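Local structure of diguanylate cyclase/phosphodiesterase-domain containing protein (Thermotoga maritima MSB8, 6KHU) at residues I89-R92 and I93-I97. The protein is a putative diguanylate cyclase of the GGDEF family, whose active members make the bacterial second messenger cyclic di-GMP from GTP. Numbering follows the deposited sequence.
With ZN (zinc ion), chain C.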
ATOM      1  N   ILE A  89      -5.605 -10.002   0.319  1.00 19.02           N
ATOM      2  CA  ILE A  89      -4.417  -9.295   0.787  1.00 20.31           C
ATOM      3  C   ILE A  89      -4.781  -8.323   1.898  1.00 17.63           C
ATOM      4  O   ILE A  89      -4.091  -8.242   2.921  1.00 17.92           O
ATOM      5  CB  ILE A  89      -3.714  -8.589  -0.383  1.00 22.06           C
ATOM      6  CG1 ILE A  89      -3.133  -9.634  -1.333  1.00 21.14           C
ATOM      7  CG2 ILE A  89      -2.623  -7.647   0.140  1.00 19.02           C
ATOM      8  CD1 ILE A  89      -2.587  -9.056  -2.600  1.00 24.09           C
ATOM      9  N   GLU A  90      -5.882  -7.585   1.729  1.00 16.90           N
ATOM     10  CA  GLU A  90      -6.297  -6.660   2.781  1.00 18.91           C
ATOM     11  C   GLU A  90      -6.561  -7.392   4.088  1.00 14.80           C
ATOM     12  O   GLU A  90      -6.166  -6.921   5.157  1.00 16.28           O
ATOM     13  CB  GLU A  90      -7.544  -5.881   2.371  1.00 16.43           C
ATOM     14  CG  GLU A  90      -7.860  -4.750   3.349  1.00 20.58           C
ATOM     15  CD  GLU A  90      -9.231  -4.120   3.119  1.00 29.12           C
ATOM     16  OE1 GLU A  90     -10.215  -4.872   2.983  1.00 31.49           O
ATOM     17  OE2 GLU A  90      -9.318  -2.872   3.064  1.00 27.89           O
ATOM     18  N   GLU A  91      -7.247  -8.537   4.028  1.00 16.93           N
ATOM     19  CA  GLU A  91      -7.507  -9.290   5.252  1.00 20.88           C
ATOM     20  C   GLU A  91      -6.201  -9.721   5.913  1.00 20.86           C
ATOM     21  O   GLU A  91      -6.066  -9.651   7.141  1.00 16.25           O
ATOM     22  CB  GLU A  91      -8.391 -10.504   4.945  1.00 21.83           C
ATOM     23  CG  GLU A  91      -9.312 -10.947   6.089  1.00 33.00           C
ATOM     24  CD  GLU A  91     -10.158  -9.811   6.666  1.00 40.31           C
ATOM     25  OE1 GLU A  91     -10.437  -9.837   7.886  1.00 48.43           O
ATOM     26  OE2 GLU A  91     -10.553  -8.897   5.900  1.00 44.89           O
ATOM     27  N   ARG A  92      -5.218 -10.150   5.110  1.00 15.94           N
ATOM     28  CA  ARG A  92      -3.941 -10.568   5.678  1.00 19.48           C
ATOM     29  C   ARG A  92      -3.266  -9.410   6.404  1.00 16.00           C
ATOM     30  O   ARG A  92      -2.755  -9.583   7.517  1.00 15.00           O
ATOM     31  CB  ARG A  92      -3.024 -11.134   4.582  1.00 18.56           C
ATOM     32  CG  ARG A  92      -3.392 -12.546   4.112  1.00 21.01           C
ATOM     33  CD  ARG A  92      -2.737 -12.895   2.770  1.00 28.30           C
ATOM     34  NE  ARG A  92      -1.279 -12.871   2.851  1.00 34.80           N
ATOM     35  CZ  ARG A  92      -0.464 -12.636   1.823  1.00 41.47           C
ATOM     36  NH1 ARG A  92       0.856 -12.635   2.008  1.00 32.48           N
ATOM     37  NH2 ARG A  92      -0.962 -12.404   0.611  1.00 38.94           N
ATOM     38  N   ILE A  93      -3.265  -8.220   5.798  1.00 13.66           N
ATOM     39  CA  ILE A  93      -2.687  -7.055   6.466  1.00 14.77           C
ATOM     40  C   ILE A  93      -3.413  -6.794   7.786  1.00 19.86           C
ATOM     41  O   ILE A  93      -2.781  -6.580   8.833  1.00 13.86           O
ATOM     42  CB  ILE A  93      -2.723  -5.822   5.543  1.00 14.26           C
ATOM     43  CG1 ILE A  93      -1.842  -6.048   4.300  1.00 14.44           C
ATOM     44  CG2 ILE A  93      -2.292  -4.569   6.322  1.00 10.74           C
ATOM     45  CD1 ILE A  93      -2.175  -5.133   3.149  1.00 16.60           C
ATOM     46  N   LYS A  94      -4.753  -6.844   7.758  1.00 13.67           N
ATOM     47  CA  LYS A  94      -5.539  -6.596   8.970  1.00 18.00           C
ATOM     48  C   LYS A  94      -5.243  -7.634  10.049  1.00 19.06           C
ATOM     49  O   LYS A  94      -5.064  -7.282  11.222  1.00 19.07           O
ATOM     50  CB  LYS A  94      -7.036  -6.581   8.636  1.00 17.82           C
ATOM     51  CG  LYS A  94      -7.455  -5.401   7.727  1.00 20.36           C
ATOM     52  CD  LYS A  94      -8.925  -4.999   7.912  1.00 30.58           C
ATOM     53  CE  LYS A  94      -9.862  -6.040   7.318  1.00 37.96           C
ATOM     54  NZ  LYS A  94     -11.273  -5.547   7.216  1.00 44.91           N
ATOM     55  N   ASN A  95      -5.164  -8.911   9.659  1.00 16.89           N
ATOM     56  CA  ASN A  95      -4.826  -9.982  10.597  1.00 21.11           C
ATOM     57  C   ASN A  95      -3.469  -9.753  11.252  1.00 19.58           C
ATOM     58  O   ASN A  95      -3.308  -9.985  12.454  1.00 22.13           O
ATOM     59  CB  ASN A  95      -4.831 -11.335   9.885  1.00 17.55           C
ATOM     60  CG  ASN A  95      -6.230 -11.796   9.507  1.00 19.48           C
ATOM     61  OD1 ASN A  95      -7.217 -11.194   9.910  1.00 18.84           O
ATOM     62  ND2 ASN A  95      -6.310 -12.879   8.736  1.00 19.95           N
ATOM     63  N   HIS A  96      -2.474  -9.308  10.480  1.00 17.47           N
ATOM     64  CA  HIS A  96      -1.168  -9.034  11.083  1.00 17.44           C
ATOM     65  C   HIS A  96      -1.245  -7.870  12.060  1.00 22.09           C
ATOM     66  O   HIS A  96      -0.660  -7.926  13.152  1.00 19.47           O
ATOM     67  CB  HIS A  96      -0.122  -8.764  10.006  1.00 17.36           C
ATOM     68  CG  HIS A  96       0.372 -10.006   9.327  1.00 15.19           C
ATOM     69  ND1 HIS A  96      -0.419 -10.753   8.479  1.00 14.45           N
ATOM     70  CD2 HIS A  96       1.564 -10.645   9.393  1.00 16.14           C
ATOM     71  CE1 HIS A  96       0.265 -11.801   8.052  1.00 17.36           C
ATOM     72  NE2 HIS A  96       1.473 -11.759   8.591  1.00 16.99           N
ATOM     73  N   ILE A  97      -1.947  -6.797  11.685  1.00 18.63           N
ATOM     74  CA  ILE A  97      -2.117  -5.680  12.608  1.00 21.95           C
ATOM     75  C   ILE A  97      -2.925  -6.123  13.827  1.00 26.29           C
ATOM     76  O   ILE A  97      -2.640  -5.708  14.957  1.00 28.71           O
ATOM     77  CB  ILE A  97      -2.758  -4.479  11.885  1.00 24.08           C
ATOM     78  CG1 ILE A  97      -1.970  -4.149  10.615  1.00 20.33           C
ATOM     79  CG2 ILE A  97      -2.806  -3.262  12.803  1.00 23.02           C
ATOM     80  CD1 ILE A  97      -2.502  -2.965   9.841  1.00 21.80           C
TER
HETATM   81 ZN    ZN C 202       2.903 -13.109   8.104  1.00 18.90          ZN
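R92 O accepts two hydrogen bonds from H96, one from the backbone N and one from the imidazole ND1 at 2.8 Å, and the two donors reach it from opposite faces of the carbonyl plane. The ND1 bond is fairly straight at the hydrogen (158°), and the oxygen lies near the ring plane, at its edge. In H96, chi1 of -77° sets CG beside the backbone N and chi2 of 70° turns the ND1 edge back to the carbonyl, which directs NE2 outward to the zinc ion, 2.0 Å away. Because ND1 donates, NE2 is left to bind the metal; the carbonyl, a second-shell acceptor, and the zinc ion together limit the ring's rotation. The other carbonyls of this turn follow the regular i to i+4 pattern: I93 N to I89 O and K94 N to E90 O, both 3.0 Å, and N95 N to E91 O, 2.8 Å. K94 NZ, partly exposed, forms a long salt bridge with OE2 of the exposed E91 (3.7 Å), while E90 OE1 stays 4.4 Å from K94 NZ, beyond bridging distance. A methionine in place of K94 would probably leave the E91 carboxylate without this charged mate. I89 CG2 meets I93 CD1 on the buried side, where I93 packs on I54 and L55 of helix 41-57. E57 of that helix binds the same zinc ion as H96, and E90 and K94 touch strand 105-112.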